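Long-range contacts in beta-lactamase Rm3 (Uncultured bacterium, PDB 5IQK), which probably hydrolyses the beta-lactam ring of antibiotics as a zinc-dependent metallo-beta-lactamase of subclass B3: residues 65-70 against 90-95; 36-41 against 142-147; 24-29 against 54-59; 174-179 against 217-222; 95-100 against 126-131. One frame throughout, in Å; residues are numbered along the deposited sequence.

Contact 1: 65-70 against 90-95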
# COMPACT_ATOMS: atom_id res chain seq x y z
N PHE A 65 -10.96 13.61 11.82
CA PHE A 65 -11.82 12.46 11.55
C PHE A 65 -11.73 11.43 12.67
O PHE A 65 -10.96 11.61 13.61
CB PHE A 65 -11.46 11.84 10.20
CG PHE A 65 -11.58 12.79 9.04
CD1 PHE A 65 -12.83 13.22 8.60
CD2 PHE A 65 -10.44 13.29 8.42
CE1 PHE A 65 -12.95 14.11 7.54
CE2 PHE A 65 -10.55 14.18 7.36
CZ PHE A 65 -11.81 14.59 6.92
N ARG A 66 -12.49 10.35 12.55
CA ARG A 66 -12.53 9.32 13.59
C ARG A 66 -12.36 7.92 13.03
O ARG A 66 -12.92 7.60 11.98
CB ARG A 66 -13.84 9.38 14.38
CG ARG A 66 -14.16 10.75 14.96
CD ARG A 66 -15.56 10.76 15.54
NE ARG A 66 -15.67 9.85 16.67
CZ ARG A 66 -16.71 9.04 16.88
NH1 ARG A 66 -17.74 9.04 16.04
NH2 ARG A 66 -16.72 8.25 17.95
N ILE A 67 -11.61 7.08 13.73
CA ILE A 67 -11.40 5.69 13.33
C ILE A 67 -12.75 4.98 13.35
O ILE A 67 -12.99 4.05 12.58
CB ILE A 67 -10.39 4.97 14.26
CG1 ILE A 67 -10.10 3.55 13.75
CG2 ILE A 67 -10.89 4.95 15.70
CD1 ILE A 67 -9.49 3.52 12.38
N GLU A 68 -13.66 5.46 14.20
CA GLU A 68 -14.98 4.86 14.33
C GLU A 68 -15.79 5.03 13.06
O GLU A 68 -16.78 4.34 12.84
CB GLU A 68 -15.73 5.48 15.52
CG GLU A 68 -15.16 5.11 16.89
CD GLU A 68 -14.01 6.01 17.31
OE1 GLU A 68 -13.68 6.97 16.58
OE2 GLU A 68 -13.42 5.75 18.38
N ASP A 69 -15.38 5.98 12.21
CA ASP A 69 -16.12 6.26 10.99
C ASP A 69 -15.52 5.56 9.77
O ASP A 69 -16.04 5.67 8.66
CB ASP A 69 -16.19 7.76 10.75
CG ASP A 69 -17.06 8.47 11.78
OD1 ASP A 69 -18.03 7.85 12.25
OD2 ASP A 69 -16.77 9.63 12.11
N VAL A 70 -14.42 4.85 9.98
CA VAL A 70 -13.85 4.03 8.92
C VAL A 70 -14.73 2.81 8.71
O VAL A 70 -14.96 2.04 9.64
CB VAL A 70 -12.41 3.61 9.25
CG1 VAL A 70 -11.92 2.50 8.30
CG2 VAL A 70 -11.50 4.81 9.20
N GLN A 90 -8.97 -2.69 12.66
CA GLN A 90 -10.27 -3.36 12.55
C GLN A 90 -11.04 -3.33 13.86
O GLN A 90 -12.22 -3.01 13.88
CB GLN A 90 -10.09 -4.80 12.09
CG GLN A 90 -11.36 -5.65 12.17
CD GLN A 90 -11.27 -6.86 11.28
OE1 GLN A 90 -10.79 -7.92 11.70
NE2 GLN A 90 -11.74 -6.73 10.04
N ARG A 91 -10.37 -3.64 14.96
CA ARG A 91 -11.03 -3.64 16.26
C ARG A 91 -11.58 -2.26 16.61
O ARG A 91 -12.68 -2.15 17.17
CB ARG A 91 -10.08 -4.10 17.36
CG ARG A 91 -9.94 -5.60 17.49
CD ARG A 91 -9.30 -5.97 18.81
NE ARG A 91 -8.04 -5.27 19.03
CZ ARG A 91 -6.86 -5.69 18.59
NH1 ARG A 91 -6.78 -6.81 17.88
NH2 ARG A 91 -5.76 -4.99 18.83
N ARG A 92 -10.84 -1.22 16.27
CA ARG A 92 -11.23 0.15 16.66
C ARG A 92 -12.30 0.73 15.73
O ARG A 92 -13.01 1.66 16.10
CB ARG A 92 -10.00 1.07 16.67
CG ARG A 92 -9.00 0.80 17.81
CD ARG A 92 -9.54 1.27 19.15
NE ARG A 92 -9.77 2.72 19.17
CZ ARG A 92 -8.84 3.62 19.44
NH1 ARG A 92 -7.61 3.25 19.75
NH2 ARG A 92 -9.14 4.91 19.42
N SER A 93 -12.41 0.18 14.52
CA SER A 93 -13.38 0.69 13.55
C SER A 93 -14.57 -0.24 13.35
O SER A 93 -15.65 0.19 12.94
CB SER A 93 -12.70 0.96 12.22
OG SER A 93 -12.21 -0.25 11.66
N ASN A 94 -14.34 -1.53 13.62
CA ASN A 94 -15.29 -2.59 13.34
C ASN A 94 -15.53 -2.70 11.83
O ASN A 94 -16.57 -3.17 11.38
CB ASN A 94 -16.61 -2.36 14.10
CG ASN A 94 -17.43 -3.62 14.24
OD1 ASN A 94 -16.90 -4.73 14.18
ND2 ASN A 94 -18.73 -3.46 14.45
N ALA A 95 -14.54 -2.27 11.05
CA ALA A 95 -14.60 -2.32 9.59
C ALA A 95 -14.12 -3.66 9.05
O ALA A 95 -13.26 -4.31 9.65
CB ALA A 95 -13.77 -1.20 8.98
O HOH W 1 -12.38 2.71 18.70
O HOH W 2 -16.98 0.62 10.83

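Contact 2: 36-41 against 142-147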
# COMPACT_ATOMS: atom_id res chain seq x y z
N VAL A 36 -9.57 8.01 2.75
CA VAL A 36 -10.43 8.56 1.72
C VAL A 36 -11.83 8.74 2.34
O VAL A 36 -12.49 7.75 2.68
CB VAL A 36 -10.52 7.67 0.46
CG1 VAL A 36 -11.26 8.42 -0.65
CG2 VAL A 36 -9.11 7.23 -0.00
N THR A 37 -12.26 9.98 2.48
CA THR A 37 -13.39 10.29 3.35
C THR A 37 -14.71 10.54 2.62
O THR A 37 -14.73 10.87 1.43
CB THR A 37 -13.09 11.54 4.20
OG1 THR A 37 -12.94 12.67 3.34
CG2 THR A 37 -11.80 11.35 5.02
N SER A 38 -15.81 10.40 3.35
CA SER A 38 -17.12 10.81 2.86
C SER A 38 -18.03 11.02 4.06
O SER A 38 -17.70 10.62 5.18
CB SER A 38 -17.71 9.77 1.91
OG SER A 38 -18.43 8.78 2.62
N PRO A 39 -19.18 11.68 3.85
CA PRO A 39 -20.10 11.86 4.98
C PRO A 39 -20.78 10.56 5.41
O PRO A 39 -21.42 10.51 6.46
CB PRO A 39 -21.12 12.87 4.44
CG PRO A 39 -21.06 12.72 2.96
CD PRO A 39 -19.63 12.38 2.64
N GLN A 40 -20.64 9.52 4.59
CA GLN A 40 -21.19 8.21 4.89
C GLN A 40 -20.14 7.26 5.48
O GLN A 40 -20.38 6.07 5.64
CB GLN A 40 -21.79 7.59 3.63
CG GLN A 40 -22.99 8.36 3.07
CD GLN A 40 -23.51 7.78 1.79
OE1 GLN A 40 -23.60 6.56 1.64
NE2 GLN A 40 -23.87 8.64 0.84
N GLY A 41 -18.97 7.80 5.80
CA GLY A 41 -17.90 7.01 6.39
C GLY A 41 -16.70 6.96 5.47
O GLY A 41 -16.77 7.39 4.32
N VAL A 142 -17.74 2.77 -0.16
CA VAL A 142 -18.36 3.25 1.06
C VAL A 142 -19.06 4.52 0.63
O VAL A 142 -18.42 5.53 0.37
CB VAL A 142 -17.35 3.53 2.19
CG1 VAL A 142 -18.07 4.12 3.41
CG2 VAL A 142 -16.57 2.27 2.56
N GLY A 143 -20.38 4.46 0.54
CA GLY A 143 -21.13 5.58 -0.00
C GLY A 143 -20.68 5.93 -1.41
O GLY A 143 -20.66 5.07 -2.28
N PRO A 144 -20.28 7.19 -1.62
CA PRO A 144 -19.94 7.70 -2.95
C PRO A 144 -18.51 7.42 -3.41
O PRO A 144 -18.22 7.64 -4.58
CB PRO A 144 -20.15 9.20 -2.79
CG PRO A 144 -19.73 9.44 -1.38
CD PRO A 144 -20.26 8.26 -0.61
N VAL A 145 -17.63 6.96 -2.52
CA VAL A 145 -16.27 6.66 -2.93
C VAL A 145 -16.17 5.22 -3.41
O VAL A 145 -16.48 4.28 -2.67
CB VAL A 145 -15.24 6.92 -1.82
CG1 VAL A 145 -15.74 6.38 -0.50
CG2 VAL A 145 -13.87 6.32 -2.16
N TYR A 146 -15.78 5.07 -4.67
CA TYR A 146 -15.68 3.78 -5.32
C TYR A 146 -14.25 3.44 -5.65
O TYR A 146 -13.56 4.19 -6.34
CB TYR A 146 -16.55 3.74 -6.58
CG TYR A 146 -18.02 3.71 -6.25
CD1 TYR A 146 -18.73 2.52 -6.28
CD2 TYR A 146 -18.69 4.87 -5.89
CE1 TYR A 146 -20.08 2.49 -5.98
CE2 TYR A 146 -20.04 4.85 -5.58
CZ TYR A 146 -20.73 3.65 -5.62
OH TYR A 146 -22.08 3.63 -5.32
N LEU A 147 -13.79 2.33 -5.09
CA LEU A 147 -12.42 1.89 -5.24
C LEU A 147 -12.38 0.67 -6.13
O LEU A 147 -13.34 -0.12 -6.15
CB LEU A 147 -11.81 1.58 -3.87
CG LEU A 147 -11.73 2.85 -3.03
CD1 LEU A 147 -12.40 2.64 -1.70
CD2 LEU A 147 -10.27 3.23 -2.84

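Contact 3: 24-29 against 54-59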
# COMPACT_ATOMS: atom_id res chain seq x y z
N TYR A 24 -6.49 11.75 2.05
CA TYR A 24 -5.51 12.25 3.02
C TYR A 24 -4.42 11.23 3.30
O TYR A 24 -4.70 10.03 3.27
CB TYR A 24 -6.16 12.59 4.35
CG TYR A 24 -7.26 13.63 4.25
CD1 TYR A 24 -7.02 14.94 4.60
CD2 TYR A 24 -8.53 13.28 3.80
CE1 TYR A 24 -8.02 15.90 4.52
CE2 TYR A 24 -9.53 14.24 3.72
CZ TYR A 24 -9.26 15.54 4.08
OH TYR A 24 -10.25 16.49 3.99
N TYR A 25 -3.23 11.70 3.64
CA TYR A 25 -2.15 10.82 4.12
C TYR A 25 -2.16 10.73 5.65
O TYR A 25 -2.15 11.75 6.34
CB TYR A 25 -0.79 11.34 3.66
CG TYR A 25 0.35 10.37 3.91
CD1 TYR A 25 0.61 9.33 3.03
CD2 TYR A 25 1.15 10.48 5.04
CE1 TYR A 25 1.66 8.43 3.25
CE2 TYR A 25 2.22 9.59 5.28
CZ TYR A 25 2.45 8.57 4.38
OH TYR A 25 3.48 7.69 4.61
N VAL A 26 -2.20 9.51 6.19
CA VAL A 26 -2.24 9.32 7.64
C VAL A 26 -1.19 8.31 8.12
O VAL A 26 -1.28 7.78 9.23
CB VAL A 26 -3.64 8.86 8.12
CG1 VAL A 26 -4.66 9.97 7.93
CG2 VAL A 26 -4.07 7.61 7.39
N GLY A 27 -0.19 8.07 7.27
CA GLY A 27 0.85 7.10 7.55
C GLY A 27 2.06 7.65 8.30
O GLY A 27 1.98 8.63 9.04
N MET A 28 3.20 6.97 8.10
CA MET A 28 4.44 7.25 8.82
C MET A 28 5.52 7.68 7.82
O MET A 28 5.27 7.76 6.62
CB MET A 28 4.90 6.01 9.61
CG MET A 28 4.06 5.66 10.84
SD MET A 28 2.31 5.30 10.52
CE MET A 28 2.42 4.01 9.27
N LYS A 29 6.74 7.92 8.30
CA LYS A 29 7.80 8.39 7.41
C LYS A 29 8.18 7.35 6.35
O LYS A 29 8.62 7.71 5.25
CB LYS A 29 9.03 8.78 8.22
CG LYS A 29 9.91 9.78 7.51
CD LYS A 29 9.23 11.13 7.39
CE LYS A 29 9.27 11.90 8.70
NZ LYS A 29 8.53 13.19 8.63
N PRO A 54 -1.49 2.69 16.37
CA PRO A 54 -1.85 3.87 17.16
C PRO A 54 -1.49 5.19 16.50
O PRO A 54 -2.14 6.21 16.76
CB PRO A 54 -1.05 3.69 18.46
CG PRO A 54 -0.60 2.28 18.47
CD PRO A 54 -0.55 1.80 17.08
N LYS A 55 -0.45 5.19 15.68
CA LYS A 55 -0.02 6.39 15.00
C LYS A 55 -1.00 6.76 13.91
O LYS A 55 -1.35 7.92 13.75
CB LYS A 55 1.38 6.21 14.42
CG LYS A 55 2.45 6.08 15.49
CD LYS A 55 3.84 6.26 14.92
CE LYS A 55 4.89 6.08 15.99
NZ LYS A 55 6.23 6.58 15.51
N ILE A 56 -1.45 5.76 13.16
CA ILE A 56 -2.46 5.99 12.12
C ILE A 56 -3.75 6.54 12.72
O ILE A 56 -4.31 7.51 12.21
CB ILE A 56 -2.77 4.70 11.35
CG1 ILE A 56 -1.53 4.30 10.52
CG2 ILE A 56 -3.98 4.90 10.45
CD1 ILE A 56 -1.59 2.87 9.90
N ILE A 57 -4.20 5.93 13.81
CA ILE A 57 -5.41 6.37 14.51
C ILE A 57 -5.27 7.80 15.02
O ILE A 57 -6.18 8.61 14.86
CB ILE A 57 -5.75 5.42 15.67
CG1 ILE A 57 -6.17 4.05 15.11
CG2 ILE A 57 -6.85 6.01 16.56
CD1 ILE A 57 -6.40 2.98 16.16
N ALA A 58 -4.11 8.11 15.60
CA ALA A 58 -3.85 9.46 16.10
C ALA A 58 -3.87 10.46 14.94
O ALA A 58 -4.40 11.57 15.07
CB ALA A 58 -2.51 9.51 16.82
N ASN A 59 -3.31 10.04 13.80
CA ASN A 59 -3.26 10.87 12.61
C ASN A 59 -4.64 11.12 12.00
O ASN A 59 -4.90 12.21 11.50
CB ASN A 59 -2.34 10.24 11.54
CG ASN A 59 -0.87 10.39 11.87
OD1 ASN A 59 -0.49 11.19 12.72
ND2 ASN A 59 -0.01 9.65 11.16

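Contact 4: 174-179 against 217-222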
# COMPACT_ATOMS: atom_id res chain seq x y z
N ASN A 174 -7.46 11.25 -10.93
CA ASN A 174 -7.30 9.81 -10.73
C ASN A 174 -6.23 9.52 -9.68
O ASN A 174 -5.07 9.91 -9.83
CB ASN A 174 -6.96 9.12 -12.05
CG ASN A 174 -8.03 9.32 -13.10
OD1 ASN A 174 -9.21 9.10 -12.83
ND2 ASN A 174 -7.63 9.75 -14.29
N MET A 175 -6.64 8.85 -8.61
CA MET A 175 -5.75 8.54 -7.50
C MET A 175 -5.29 7.10 -7.63
O MET A 175 -6.04 6.22 -8.04
CB MET A 175 -6.44 8.73 -6.16
CG MET A 175 -7.31 9.98 -6.09
SD MET A 175 -6.40 11.52 -6.30
CE MET A 175 -5.62 11.64 -4.68
N VAL A 176 -4.04 6.87 -7.27
CA VAL A 176 -3.47 5.53 -7.34
C VAL A 176 -2.70 5.26 -6.06
O VAL A 176 -1.83 6.04 -5.67
CB VAL A 176 -2.52 5.37 -8.55
CG1 VAL A 176 -1.89 3.96 -8.55
CG2 VAL A 176 -3.27 5.61 -9.87
N TYR A 177 -3.02 4.14 -5.41
CA TYR A 177 -2.20 3.61 -4.32
C TYR A 177 -1.50 2.39 -4.89
O TYR A 177 -2.14 1.37 -5.13
CB TYR A 177 -3.06 3.23 -3.10
CG TYR A 177 -2.25 2.87 -1.87
CD1 TYR A 177 -2.00 3.82 -0.88
CD2 TYR A 177 -1.73 1.59 -1.69
CE1 TYR A 177 -1.27 3.51 0.25
CE2 TYR A 177 -0.98 1.27 -0.56
CZ TYR A 177 -0.76 2.23 0.41
OH TYR A 177 -0.04 1.91 1.53
N ALA A 178 -0.20 2.52 -5.16
CA ALA A 178 0.54 1.45 -5.82
C ALA A 178 1.24 0.58 -4.80
O ALA A 178 1.95 1.07 -3.92
CB ALA A 178 1.55 2.01 -6.80
N ASP A 179 1.03 -0.72 -4.92
CA ASP A 179 1.73 -1.65 -4.05
C ASP A 179 3.22 -1.66 -4.37
O ASP A 179 3.65 -1.24 -5.46
CB ASP A 179 1.16 -3.06 -4.20
CG ASP A 179 1.63 -3.98 -3.08
OD1 ASP A 179 2.07 -3.45 -2.02
OD2 ASP A 179 1.57 -5.20 -3.26
N ASP A 217 -3.12 10.43 -11.88
CA ASP A 217 -2.84 11.83 -11.54
C ASP A 217 -2.10 12.01 -10.21
O ASP A 217 -1.17 12.81 -10.13
CB ASP A 217 -4.14 12.63 -11.51
CG ASP A 217 -4.78 12.73 -12.86
OD1 ASP A 217 -4.04 12.97 -13.84
OD2 ASP A 217 -6.02 12.55 -12.95
N VAL A 218 -2.55 11.32 -9.17
CA VAL A 218 -1.87 11.38 -7.88
C VAL A 218 -1.48 9.98 -7.39
O VAL A 218 -2.33 9.12 -7.12
CB VAL A 218 -2.73 12.08 -6.79
CG1 VAL A 218 -1.97 12.11 -5.46
CG2 VAL A 218 -3.12 13.50 -7.21
N LEU A 219 -0.18 9.77 -7.26
CA LEU A 219 0.36 8.50 -6.83
C LEU A 219 0.81 8.52 -5.37
O LEU A 219 1.54 9.41 -4.94
CB LEU A 219 1.54 8.09 -7.72
CG LEU A 219 2.33 6.85 -7.29
CD1 LEU A 219 1.42 5.62 -7.38
CD2 LEU A 219 3.59 6.65 -8.14
N ILE A 220 0.37 7.51 -4.62
CA ILE A 220 0.95 7.18 -3.33
C ILE A 220 1.47 5.74 -3.38
O ILE A 220 0.70 4.81 -3.65
CB ILE A 220 -0.04 7.33 -2.17
CG1 ILE A 220 -0.69 8.72 -2.16
CG2 ILE A 220 0.66 7.05 -0.84
CD1 ILE A 220 -2.02 8.77 -2.88
N SER A 221 2.76 5.55 -3.16
CA SER A 221 3.32 4.19 -3.12
C SER A 221 3.33 3.65 -1.69
O SER A 221 3.49 4.41 -0.73
CB SER A 221 4.74 4.17 -3.69
OG SER A 221 5.51 5.20 -3.10
N ALA A 222 3.18 2.33 -1.55
CA ALA A 222 3.10 1.67 -0.25
C ALA A 222 4.27 2.07 0.65
O ALA A 222 4.10 2.30 1.85
CB ALA A 222 3.04 0.15 -0.43

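Contact 5: 95-100 against 126-131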
# COMPACT_ATOMS: atom_id res chain seq x y z
N ALA A 95 -14.54 -2.27 11.05
CA ALA A 95 -14.60 -2.32 9.59
C ALA A 95 -14.12 -3.66 9.05
O ALA A 95 -13.26 -4.31 9.65
CB ALA A 95 -13.77 -1.20 8.98
N LEU A 96 -14.68 -4.08 7.92
CA LEU A 96 -14.13 -5.23 7.20
C LEU A 96 -12.83 -4.87 6.52
O LEU A 96 -12.62 -3.71 6.15
CB LEU A 96 -15.12 -5.76 6.17
CG LEU A 96 -16.34 -6.44 6.79
CD1 LEU A 96 -17.46 -6.54 5.77
CD2 LEU A 96 -15.93 -7.80 7.31
N VAL A 97 -11.96 -5.86 6.34
CA VAL A 97 -10.70 -5.67 5.63
C VAL A 97 -10.74 -6.39 4.28
O VAL A 97 -11.09 -7.57 4.21
CB VAL A 97 -9.49 -6.20 6.45
CG1 VAL A 97 -8.25 -6.22 5.61
CG2 VAL A 97 -9.27 -5.34 7.70
N ALA A 98 -10.40 -5.68 3.21
CA ALA A 98 -10.35 -6.31 1.89
C ALA A 98 -8.91 -6.55 1.47
O ALA A 98 -8.06 -5.66 1.56
CB ALA A 98 -11.08 -5.45 0.86
N ALA A 99 -8.64 -7.76 1.00
CA ALA A 99 -7.30 -8.15 0.58
C ALA A 99 -7.41 -9.20 -0.50
O ALA A 99 -8.45 -9.84 -0.65
CB ALA A 99 -6.50 -8.68 1.75
N SER A 100 -6.33 -9.40 -1.25
CA SER A 100 -6.32 -10.44 -2.29
C SER A 100 -6.46 -11.82 -1.66
O SER A 100 -6.18 -12.00 -0.47
CB SER A 100 -5.02 -10.37 -3.10
OG SER A 100 -3.92 -10.77 -2.32
N PRO A 126 -0.39 -9.74 14.48
CA PRO A 126 -1.75 -10.10 14.90
C PRO A 126 -2.66 -10.51 13.74
O PRO A 126 -2.80 -9.76 12.77
CB PRO A 126 -2.25 -8.81 15.56
CG PRO A 126 -1.01 -8.15 16.06
CD PRO A 126 0.01 -8.42 15.01
N PRO A 127 -3.27 -11.70 13.84
CA PRO A 127 -4.14 -12.18 12.76
C PRO A 127 -5.37 -11.29 12.56
O PRO A 127 -5.94 -10.78 13.53
CB PRO A 127 -4.55 -13.58 13.24
CG PRO A 127 -3.47 -13.98 14.21
CD PRO A 127 -3.12 -12.69 14.91
N VAL A 128 -5.79 -11.12 11.31
CA VAL A 128 -6.97 -10.32 11.01
C VAL A 128 -8.15 -11.27 10.97
O VAL A 128 -8.13 -12.28 10.27
CB VAL A 128 -6.85 -9.57 9.68
CG1 VAL A 128 -8.13 -8.78 9.42
CG2 VAL A 128 -5.65 -8.65 9.71
N LYS A 129 -9.18 -10.91 11.73
CA LYS A 129 -10.31 -11.79 12.01
C LYS A 129 -11.31 -11.87 10.85
O LYS A 129 -11.69 -12.96 10.43
CB LYS A 129 -10.98 -11.29 13.31
CG LYS A 129 -11.87 -12.29 14.04
CD LYS A 129 -12.60 -11.60 15.20
CE LYS A 129 -13.18 -12.60 16.19
NZ LYS A 129 -14.14 -12.00 17.15
N ASP A 130 -11.74 -10.72 10.34
CA ASP A 130 -12.83 -10.67 9.37
C ASP A 130 -12.43 -9.99 8.07
O ASP A 130 -11.96 -8.85 8.07
CB ASP A 130 -14.04 -9.96 9.99
CG ASP A 130 -14.55 -10.67 11.22
OD1 ASP A 130 -14.83 -11.88 11.14
OD2 ASP A 130 -14.65 -10.02 12.28
N MET A 131 -12.60 -10.70 6.96
CA MET A 131 -12.07 -10.22 5.68
C MET A 131 -12.99 -10.43 4.47
O MET A 131 -13.85 -11.29 4.48
CB MET A 131 -10.74 -10.90 5.40
CG MET A 131 -9.63 -10.42 6.31
SD MET A 131 -8.09 -11.15 5.80
CE MET A 131 -8.29 -12.83 6.38

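Contact 1: 65-70 against 90-95
Arg92, Ile67 and Ser93 carry most of this contact, in which the last turn of helix 86-93 rests on a short 3-10 turn at residues 67-69. Ile67 points at the helix with CG1 anti to its backbone N, so that CG1 lies 3.8 Å from CB of Arg92; the two side chains cross at about a right angle, and a branched aliphatic residue suits this buried wedge. Arg92 bends at chi2 and chi3, which brings its guanidinium beside Ile67 CG2, with Glu68 OE2 near its edge. Water 1 lies at the edge of that group, in its plane, accepting from Arg92 NE at 2.7 Å and donating to Arg92 O and Glu68 OE2. Both segments belong to helix-to-strand connections of an alpha/beta layer, one entering strand 70-74 and the other its parallel neighbour 96-99. Ser93 is small enough for CB to come within 3.1 Å of Ile67 O. Its OG also accepts from Ala95 N in an ST turn and bonds with Leu89 O, which holds the chain where Asn94, with positive phi, leaves the helix. Water 2 donates to Val70 O and to Ser93 O, at 2.7 and 2.5 Å, and so joins two carbonyl acceptors that cannot bond directly.

Contact 2: 36-41 against 142-147
A type I turn from Ser38 to Gly41 lies against a type II' turn from Val142 to Val145, the CA atoms of Gln40 and Gly143 coming within 5.6 Å with no hydrogen bond between the segments. Gly143 has the positive phi (58°) expected at the second position of such a turn, which favours glycine, and its bare CA lets the amide oxygen OE1 of Gln40 approach to 3.1 Å. Gln40 reaches there with an extended chain, while its NE2 passes the Pro144 ring. Ser38 sets its OG between its own backbone N and carbonyl carbon, where it accepts from Gln40 N, making an ST turn, and donates to Gly41 O at 2.8 Å, on a lone pair of that oxygen. The two bonds brace the turn; the same OG lies 3.7 Å from Pro144 CD. Deeper down, Val36 CG1 and Val145 CG2 make an aliphatic contact, meeting obliquely at 3.7 Å. Val142 rests its CG1 methyl against the Gly41 carbonyl, 3.6 Å from Gly41 O. Two hairpin turns, one from each sheet of the sandwich, thus meet at its end: Val142 goes on to touch Val43 and Leu72 in strands 42-45 and 70-74, while Val36 reaches across to Trp164 in strand 160-168.

Contact 3: 24-29 against 54-59
Val26 O is the best-held polar atom between these segments, gripped by one hydrogen bond from Asn59 ND2 at 3.0 Å that is nearly straight, with an N-H...O angle of 172°. The acceptor lies in the amide plane of Asn59, yet the donor sits above the carbonyl plane of Val26, so the bond is well aimed from the donor's end alone. Gly27 O is almost as close to the same ND2, but the angle is too poor for a second bond. Asparagine suits the position: its short side chain, with CG anti to the carbonyl carbon, carries a donor from the helix to a chain that has just left strand 23-25, and its CB packs on Val26 CB at 3.9 Å. Helix 53-62 here covers one face of the larger mixed sheet of the metallo-beta-lactamase fold, and both Val26 and Ile56 also touch Leu44 of strand 42-45. Ile56 meets Val26 through their CG2 methyls, crossing at about a right angle. Two residues further on, Met28 bends at two torsions to bring its SD to 4.0 Å from Ile56 CG1 and 4.1 Å from Lys55 CB, a flexible thioether fitting between them. Lys55 lends its aliphatic chain, while its NZ goes on to a salt bridge with Asp13 and a hydrogen bond to Asn11 O. Tyr25 OH donates to Met28 O at 2.7 Å, tying the strand's last residue to the chain three residues on.

Contact 4: 174-179 against 217-222
Tyr177 carries CG anti to its backbone N (chi1 -171°), which lays the ring along the neighbouring strand with Ile220 O over one face, while Met175, bent at chi2 and chi3, folds its CE back to 3.6 Å from Val218 CB. The two strands pair in parallel: 174-178 and 218-221 lie 18° apart in direction, and Val176, as in regular parallel sheet, bonds on both sides of itself, its N to Val218 O and its O to Ile220 N, each at 2.8 Å. The pattern continues from Ala178 N to Ile220 O and from Ala222 N to Ala178 O. At the start of the pair, Asn174 O accepts from both Asp217 N and Val218 N. Asp217, with CG anti to the carbonyl carbon, answers by taking Asn174 N on the anti lone pair of OD2 at 2.8 Å, an almost perfectly straight bond (178°) that extends the pairing by a side chain. On the face away from Met175 and Tyr177, Leu219 CD1 nestles against Ala178 CB at 3.7 Å, where a small residue suits the larger one. At the far end Asp179 OD1 bonds with ND1 of the zinc ligand His77, probably orienting it, and Ala222 directly precedes the zinc ligand His223. The two strands belong to the beta-alpha-beta unit that runs through helix 200-212. Helix 249-269 packs on the side of Val176, Ala178 and Leu219, and strand 17-20 of the other sheet meets Met175 and Ile220.

Contact 5: 95-100 against 126-131
The flat groups that meet here are peptide units, since neither segment contains an aromatic ring or a guanidinium. The carbonyl of Asp130 faces the amide of Val97, but Val97 N stands 3.5 Å from Asp130 O, so that this hydrogen bond is weak even though its angle of 159° is good. The Val97 carbonyl is turned to the next residue along, and Met131 CA comes to 3.2 Å from Val97 O in a CA-H...O contact. The weak bond, with the backbone hydrogen bond that Val97 makes with Arg132, forms the single parallel bridge, Val97 with Met131; the CA-H...O contact accompanies it. Here strand 131-133 joins the side of strand 96-99 as the outermost strand of the larger sheet in this chain. Val97 fills the centre: CG2, anti to the carbonyl carbon, meets Val128 CG1 at 4.0 Å, the two valines crossing at about a right angle, and Val97 CB lies 4.2 Å from Met131 CG. Branched residues suit both the strand and the buried corner behind it. The end of Met131 leads away from this strand, and its side chain touches Leu107 and Ala108 of helix 101-109. At the rim, Leu96 CD2 covers the methylene of Asp130, its CB 3.9 Å away. Gln90 of helix 86-93 gives Asp130 O a further hydrogen bond through NE2. Within these segments aliphatic packing supplements the one weak bond, while Arg132, the next residue, continues the pairing with Val97 and Ala99, and the Asp130 carbonyl owes much of its polar satisfaction to the helix beside it.

From the N terminus, contact 3 closes first, setting helix 53-62 against the chain that leaves strand 23-25. Contact 2 opens inside that loop, at 36-41, and closes only at 142-147, so contacts 2 and 3 cross, and contact 2 joins the ends of the two sheets. Nested within its long loop are contacts 1 and 5, which follow one another and share Ala95: the first seats the end of helix 86-93, the second adds the last strand to the larger sheet. Helix side chains also join contacts 1 and 3, where Arg92 packs on Ile57. Contact 4 closes last, in series with the rest, completing the smaller sheet that contact 2 also reaches.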